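Local coordinates for protein LP04448p (Drosophila melanogaster, PDB 4QMH) that probably drives microtubule polymerization, as a member of the XMAP215 family, through an array of TOG domains, the fourth of which forms this chain, at residues E36-T39 with K40-A43; G102-H105 with A106-D109; G130-E133 with F134-E138. All coordinates share one frame; numbering follows the deposited sequence.

How the contacts relate
All three contacts are local, each made within a few residues of continuous chain, but they sample different parts of a helical solenoid. Contact 1 is the interior of a regular helix, 31-48, far out in the domain, its centre about 24 Å from the centre of the chain and half its residues exposed. Contact 2 is the C-terminal end of helix 96-106, and contact 3 the connection, with a short 3-10 turn, between helices 112-129 and 139-145. These two lie near the middle, their centres about 8 and 9 Å from that of the chain. Leucines supply the inward side of contacts 1 and 2 and aromatic rings that of contact 3, whereas waters bridge polar groups in contacts 1 and 3.

Contact 1 (E36-T39 with K40-A43); sequences EGLT and KLQA
Leu38 and Leu41 give this stretch of helix 31-48 its packed side. Their methyls approach each other only loosely, Leu38 CD2 4.5 Å from Leu41 CD2, while Leu41 CB lies closer in, 3.5 Å from Leu38 O. The backbone beneath is regular: Leu41 N donates to Gly37 O at 3.0 Å and Gln42 N to Leu38 O at 2.9 Å, flanked by the bonds from Lys40 N to Glu36 O and, longer at 3.3 Å, from Ala43 N to Thr39 O. TOG domains are alpha-solenoids of HEAT repeats, and here the two leucines face the neighbouring helices: both touch Ile80 of helix 71-88, Leu38 also reaches Met26, and Leu41 meets Leu58 and Leu62.

The solvent side is looser and is knit by water. The Lys40 chain runs back along the helix, its CG anti to the carbonyl carbon (chi1 -69°), and a final bend at chi4 (71°) turns NZ toward a water that accepts from it and donates to Glu36 O and OE1. Glu36 OE1 and Lys40 NZ themselves stay 4.9 Å apart; the salt bridge of the lysine goes to Glu25. A second water donates to Thr39 O at 2.8 Å and accepts from Gln42 NE2 at 2.7 Å, which gives that carbonyl two donors. Gln42 OE1 turns to Ser46 OG, and Thr39 OG1 bonds back to Asn35 O.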
loop_
_atom_site.group_PDB
_atom_site.type_symbol
_atom_site.label_atom_id
_atom_site.label_comp_id
_atom_site.label_asym_id
_atom_site.label_seq_id
_atom_site.Cartn_x
_atom_site.Cartn_y
_atom_site.Cartn_z
ATOM N N GLU A 36 6.630 -19.465 15.309
ATOM C CA GLU A 36 6.451 -20.869 14.966
ATOM C C GLU A 36 5.263 -21.055 14.032
ATOM O O GLU A 36 5.306 -21.884 13.119
ATOM C CB GLU A 36 6.290 -21.724 16.222
ATOM C CG GLU A 36 7.537 -21.778 17.095
ATOM C CD GLU A 36 8.718 -22.421 16.395
ATOM O OE1 GLU A 36 8.495 -23.255 15.491
ATOM O OE2 GLU A 36 9.869 -22.101 16.759
ATOM N N GLY A 37 4.200 -20.292 14.266
ATOM C CA GLY A 37 3.040 -20.326 13.395
ATOM C C GLY A 37 3.397 -19.869 12.001
ATOM O O GLY A 37 3.020 -20.497 11.011
ATOM N N LEU A 38 4.118 -18.757 11.910
ATOM C CA LEU A 38 4.540 -18.265 10.605
ATOM C C LEU A 38 5.473 -19.264 9.927
ATOM O O LEU A 38 5.436 -19.409 8.711
ATOM C CB LEU A 38 5.211 -16.899 10.731
ATOM C CG LEU A 38 4.312 -15.792 11.280
ATOM C CD1 LEU A 38 5.113 -14.497 11.429
ATOM C CD2 LEU A 38 3.119 -15.591 10.384
ATOM N N THR A 39 6.287 -19.966 10.712
ATOM C CA THR A 39 7.188 -20.967 10.137
ATOM C C THR A 39 6.391 -22.070 9.458
ATOM O O THR A 39 6.727 -22.498 8.349
ATOM C CB THR A 39 8.133 -21.565 11.185
ATOM O OG1 THR A 39 9.073 -20.564 11.583
ATOM C CG2 THR A 39 8.907 -22.749 10.606
ATOM N N LYS A 40 5.327 -22.517 10.115
ATOM C CA LYS A 40 4.460 -23.547 9.542
ATOM C C LYS A 40 3.771 -23.026 8.284
ATOM O O LYS A 40 3.656 -23.745 7.292
ATOM C CB LYS A 40 3.407 -24.005 10.550
ATOM C CG LYS A 40 3.969 -24.795 11.744
ATOM C CD LYS A 40 2.834 -25.219 12.671
ATOM C CE LYS A 40 3.324 -26.088 13.812
ATOM N NZ LYS A 40 4.119 -25.328 14.804
ATOM N N LEU A 41 3.323 -21.770 8.341
ATOM C CA LEU A 41 2.641 -21.132 7.221
ATOM C C LEU A 41 3.540 -21.046 5.994
ATOM O O LEU A 41 3.113 -21.322 4.875
ATOM C CB LEU A 41 2.174 -19.724 7.619
ATOM C CG LEU A 41 1.504 -18.979 6.465
ATOM C CD1 LEU A 41 0.281 -19.728 5.964
ATOM C CD2 LEU A 41 1.134 -17.586 6.893
ATOM N N GLN A 42 4.796 -20.676 6.212
ATOM C CA GLN A 42 5.753 -20.539 5.126
ATOM C C GLN A 42 5.922 -21.873 4.410
ATOM O O GLN A 42 5.996 -21.919 3.186
ATOM C CB GLN A 42 7.091 -20.051 5.667
ATOM C CG GLN A 42 8.066 -19.580 4.592
ATOM C CD GLN A 42 8.756 -20.713 3.849
ATOM O OE1 GLN A 42 9.205 -20.537 2.713
ATOM N NE2 GLN A 42 8.870 -21.874 4.495
ATOM N N ALA A 43 5.957 -22.957 5.185
ATOM C CA ALA A 43 6.141 -24.295 4.628
ATOM C C ALA A 43 4.911 -24.743 3.833
ATOM O O ALA A 43 5.037 -25.426 2.806
ATOM C CB ALA A 43 6.495 -25.300 5.728
HETATM O O HOH W 1 6.975 -24.246 13.771
HETATM O O HOH W 2 9.168 -22.934 7.010
#

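Contact 2 (G102-H105 with A106-D109); sequences GFLH and ALGD
Gly102 O accepts Ala106 N at 3.1 Å in the last strong i to i+4 bond of helix 96-106, before the helix tightens and passes into a type I beta turn from Ala106 to Asp109. Next along, Phe103 O draws a weak bond from Leu107 N at 3.3 Å, while the Phe103 ring is turned to the core, edge-to-face with Phe125. Leu104 O takes the same Leu107 N at 3.1 Å, from above its carbonyl plane (67° out of it), so this N-H is shared between two carbonyls as the spacing drops from four residues to three. In both leucines CG lies anti to the carbonyl carbon (chi1 -72° in Leu104), and Leu104 CD2 meets Leu107 CD1 at 4.0 Å, beside Leu155 and Glu154 of helix 149-162. Cutting Leu107 back to an alanine is likely to leave Leu104 CD2 without this apolar neighbour and to open a gap against Leu119 of helix 112-129. His105 ends the segment, its O accepting Gly108 N at 3.1 Å with an N-H...O angle of 159°.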
loop_
_atom_site.group_PDB
_atom_site.type_symbol
_atom_site.label_atom_id
_atom_site.label_comp_id
_atom_site.label_asym_id
_atom_site.label_seq_id
_atom_site.Cartn_x
_atom_site.Cartn_y
_atom_site.Cartn_z
ATOM N N GLY A 102 -1.570 -2.565 6.092
ATOM C CA GLY A 102 -0.409 -2.983 6.864
ATOM C C GLY A 102 0.899 -2.703 6.139
ATOM O O GLY A 102 1.882 -2.300 6.748
ATOM N N PHE A 103 0.920 -2.932 4.828
ATOM C CA PHE A 103 2.076 -2.574 4.017
ATOM C C PHE A 103 2.346 -1.078 4.114
ATOM O O PHE A 103 3.488 -0.642 4.263
ATOM C CB PHE A 103 1.848 -2.903 2.536
ATOM C CG PHE A 103 1.605 -4.351 2.241
ATOM C CD1 PHE A 103 1.947 -5.351 3.139
ATOM C CD2 PHE A 103 1.025 -4.704 1.034
ATOM C CE1 PHE A 103 1.710 -6.682 2.832
ATOM C CE2 PHE A 103 0.789 -6.039 0.711
ATOM C CZ PHE A 103 1.130 -7.031 1.620
ATOM N N LEU A 104 1.286 -0.283 4.013
ATOM C CA LEU A 104 1.453 1.160 4.044
ATOM C C LEU A 104 2.010 1.576 5.391
ATOM O O LEU A 104 2.855 2.464 5.485
ATOM C CB LEU A 104 0.120 1.866 3.790
ATOM C CG LEU A 104 -0.441 1.820 2.367
ATOM C CD1 LEU A 104 -1.831 2.444 2.349
ATOM C CD2 LEU A 104 0.509 2.511 1.382
ATOM N N HIS A 105 1.517 0.947 6.448
ATOM C CA HIS A 105 1.962 1.325 7.763
ATOM C C HIS A 105 3.451 1.029 7.954
ATOM O O HIS A 105 4.163 1.797 8.602
ATOM C CB HIS A 105 1.130 0.640 8.837
ATOM C CG HIS A 105 1.355 1.210 10.193
ATOM N ND1 HIS A 105 0.870 2.446 10.569
ATOM C CD2 HIS A 105 2.051 0.736 11.250
ATOM C CE1 HIS A 105 1.243 2.694 11.813
ATOM N NE2 HIS A 105 1.963 1.675 12.246
ATOM N N ALA A 106 3.929 -0.066 7.363
ATOM C CA ALA A 106 5.339 -0.422 7.479
ATOM C C ALA A 106 6.239 0.532 6.695
ATOM O O ALA A 106 7.449 0.563 6.916
ATOM C CB ALA A 106 5.571 -1.872 7.009
ATOM N N LEU A 107 5.661 1.282 5.755
ATOM C CA LEU A 107 6.430 2.306 5.031
ATOM C C LEU A 107 6.934 3.396 5.956
ATOM O O LEU A 107 7.792 4.188 5.574
ATOM C CB LEU A 107 5.583 2.970 3.942
ATOM C CG LEU A 107 5.274 2.174 2.686
ATOM C CD1 LEU A 107 4.406 3.036 1.762
ATOM C CD2 LEU A 107 6.544 1.750 1.968
ATOM N N GLY A 108 6.370 3.466 7.155
ATOM C CA GLY A 108 6.772 4.470 8.128
ATOM C C GLY A 108 7.873 4.005 9.060
ATOM O O GLY A 108 8.276 4.734 9.975
ATOM N N ASP A 109 8.361 2.793 8.838
ATOM C CA ASP A 109 9.329 2.181 9.742
ATOM C C ASP A 109 10.619 3.001 9.782
ATOM O O ASP A 109 11.005 3.599 8.781
ATOM C CB ASP A 109 9.644 0.750 9.306
ATOM C CG ASP A 109 10.319 -0.060 10.403
ATOM O OD1 ASP A 109 11.548 0.081 10.589
ATOM O OD2 ASP A 109 9.615 -0.835 11.083
#

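Contact 3 (G130-E133 with F134-E138); sequences GYKE and FFESE. With SO4 (sulfate ion), chain B.
Tyr131 and Phe134 form the aromatic part of this turn. Their rings cross obliquely, centroids 5.7 Å apart and planes at 79°, with Tyr131 CD2 coming to the edge of the Phe134 ring, near its plane, 3.7 Å from Phe134 CE2. The Phe135 ring presents its own edge to the backbone, where Phe135 CD2 approaches Tyr131 O to 3.2 Å.

Backbone bonds span three residues, as in a short 3-10 turn: Phe134 N donates to Tyr131 O at 3.0 Å and Phe135 N to Lys132 O at 3.2 Å. In both the donor stands well above the carbonyl plane. One water bridges Lys132 O and Phe135 O.

Lys132 and Glu136 fall short of a salt bridge: a last bend in the lysine chain (chi4 -73°) leaves Lys132 NZ 4.0 Å from Glu136 OE2, and a second water joins them, donating to the carboxylate and only weakly accepting from NZ.

A sulfate, probably from the crystallisation liquor, is bound at the start of the turn. Tyr131 N donates almost straight to its O2 at 2.8 Å (171°), and Lys132 N weakly to O4 at 3.1 Å; Ser170 OG also holds the ion. Beside it Gly130, just after helix 112-129, has a positive phi at which a CB would clash with the preceding carbonyl O.

The turn links helix 112-129 to helix 139-145. Phe134 stacks on Phe100 of helix 96-106, Tyr131 OH bonds Glu127 and Asn123, and Phe135 touches Leu159 of helix 149-162 and Ile176 and Met179 of helix 173-186.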
loop_
_atom_site.group_PDB
_atom_site.type_symbol
_atom_site.label_atom_id
_atom_site.label_comp_id
_atom_site.label_asym_id
_atom_site.label_seq_id
_atom_site.Cartn_x
_atom_site.Cartn_y
_atom_site.Cartn_z
ATOM N N GLY A 130 -2.911 -6.208 -9.969
ATOM C CA GLY A 130 -3.326 -4.912 -10.475
ATOM C C GLY A 130 -3.238 -3.833 -9.409
ATOM O O GLY A 130 -3.428 -4.089 -8.224
ATOM N N TYR A 131 -2.944 -2.611 -9.829
ATOM C CA TYR A 131 -2.805 -1.518 -8.885
ATOM C C TYR A 131 -4.166 -0.931 -8.522
ATOM O O TYR A 131 -4.281 -0.139 -7.591
ATOM C CB TYR A 131 -1.894 -0.445 -9.478
ATOM C CG TYR A 131 -0.424 -0.783 -9.409
ATOM C CD1 TYR A 131 0.187 -1.549 -10.397
ATOM C CD2 TYR A 131 0.356 -0.333 -8.357
ATOM C CE1 TYR A 131 1.546 -1.850 -10.326
ATOM C CE2 TYR A 131 1.697 -0.624 -8.282
ATOM C CZ TYR A 131 2.289 -1.383 -9.264
ATOM O OH TYR A 131 3.635 -1.675 -9.169
ATOM N N LYS A 132 -5.199 -1.345 -9.245
ATOM C CA LYS A 132 -6.527 -0.762 -9.103
ATOM C C LYS A 132 -7.051 -0.876 -7.681
ATOM O O LYS A 132 -7.651 0.061 -7.159
ATOM C CB LYS A 132 -7.492 -1.445 -10.076
ATOM C CG LYS A 132 -8.910 -0.912 -10.046
ATOM C CD LYS A 132 -9.691 -1.436 -11.248
ATOM C CE LYS A 132 -11.176 -1.106 -11.152
ATOM N NZ LYS A 132 -11.863 -1.936 -10.125
ATOM N N GLU A 133 -6.827 -2.029 -7.051
ATOM C CA GLU A 133 -7.345 -2.255 -5.706
ATOM C C GLU A 133 -6.699 -1.395 -4.633
ATOM O O GLU A 133 -7.248 -1.295 -3.528
ATOM C CB GLU A 133 -7.251 -3.732 -5.305
ATOM C CG GLU A 133 -8.309 -4.606 -5.947
ATOM C CD GLU A 133 -8.028 -4.829 -7.411
ATOM O OE1 GLU A 133 -6.857 -4.676 -7.824
ATOM O OE2 GLU A 133 -8.968 -5.164 -8.151
ATOM N N PHE A 134 -5.557 -0.772 -4.930
ATOM C CA PHE A 134 -4.898 0.111 -3.951
ATOM C C PHE A 134 -5.623 1.447 -3.825
ATOM O O PHE A 134 -5.486 2.155 -2.821
ATOM C CB PHE A 134 -3.449 0.414 -4.353
ATOM C CG PHE A 134 -2.532 -0.781 -4.325
ATOM C CD1 PHE A 134 -2.702 -1.791 -3.398
ATOM C CD2 PHE A 134 -1.486 -0.874 -5.228
ATOM C CE1 PHE A 134 -1.844 -2.883 -3.384
ATOM C CE2 PHE A 134 -0.618 -1.960 -5.217
ATOM C CZ PHE A 134 -0.803 -2.964 -4.299
ATOM N N PHE A 135 -6.353 1.816 -4.873
ATOM C CA PHE A 135 -6.969 3.140 -4.973
ATOM C C PHE A 135 -8.457 3.080 -4.653
ATOM O O PHE A 135 -9.308 3.472 -5.451
ATOM C CB PHE A 135 -6.681 3.739 -6.356
ATOM C CG PHE A 135 -5.223 3.992 -6.585
ATOM C CD1 PHE A 135 -4.625 5.138 -6.084
ATOM C CD2 PHE A 135 -4.435 3.068 -7.251
ATOM C CE1 PHE A 135 -3.259 5.375 -6.274
ATOM C CE2 PHE A 135 -3.071 3.286 -7.427
ATOM C CZ PHE A 135 -2.484 4.452 -6.938
ATOM N N GLU A 136 -8.737 2.585 -3.452
ATOM C CA GLU A 136 -10.084 2.383 -2.957
ATOM C C GLU A 136 -10.114 2.623 -1.457
ATOM O O GLU A 136 -9.120 2.402 -0.759
ATOM C CB GLU A 136 -10.556 0.952 -3.239
ATOM C CG GLU A 136 -10.602 0.609 -4.724
ATOM C CD GLU A 136 -11.608 -0.492 -5.044
ATOM O OE1 GLU A 136 -12.337 -0.910 -4.129
ATOM O OE2 GLU A 136 -11.672 -0.929 -6.210
ATOM N N SER A 137 -11.264 3.087 -0.982
ATOM C CA SER A 137 -11.573 3.152 0.441
ATOM C C SER A 137 -10.665 4.059 1.253
ATOM O O SER A 137 -10.600 3.938 2.473
ATOM C CB SER A 137 -11.591 1.740 1.031
ATOM O OG SER A 137 -12.553 0.948 0.359
ATOM N N GLU A 138 -9.989 4.973 0.559
ATOM C CA GLU A 138 -9.107 5.959 1.182
ATOM C C GLU A 138 -7.985 5.341 2.002
ATOM O O GLU A 138 -7.538 5.924 2.978
ATOM C CB GLU A 138 -9.900 6.968 2.020
ATOM C CG GLU A 138 -10.859 7.808 1.156
ATOM C CD GLU A 138 -11.594 8.911 1.923
ATOM O OE1 GLU A 138 -11.246 9.200 3.087
ATOM O OE2 GLU A 138 -12.537 9.501 1.350
HETATM S S SO4 B . -3.619 -2.309 -13.201
HETATM O O1 SO4 B . -3.762 -3.635 -13.810
HETATM O O2 SO4 B . -2.324 -2.206 -12.541
HETATM O O3 SO4 B . -3.686 -1.281 -14.245
HETATM O O4 SO4 B . -4.705 -2.108 -12.240
HETATM O O HOH W 3 -9.285 2.118 -8.107
HETATM O O HOH W 4 -11.875 0.821 -8.225
#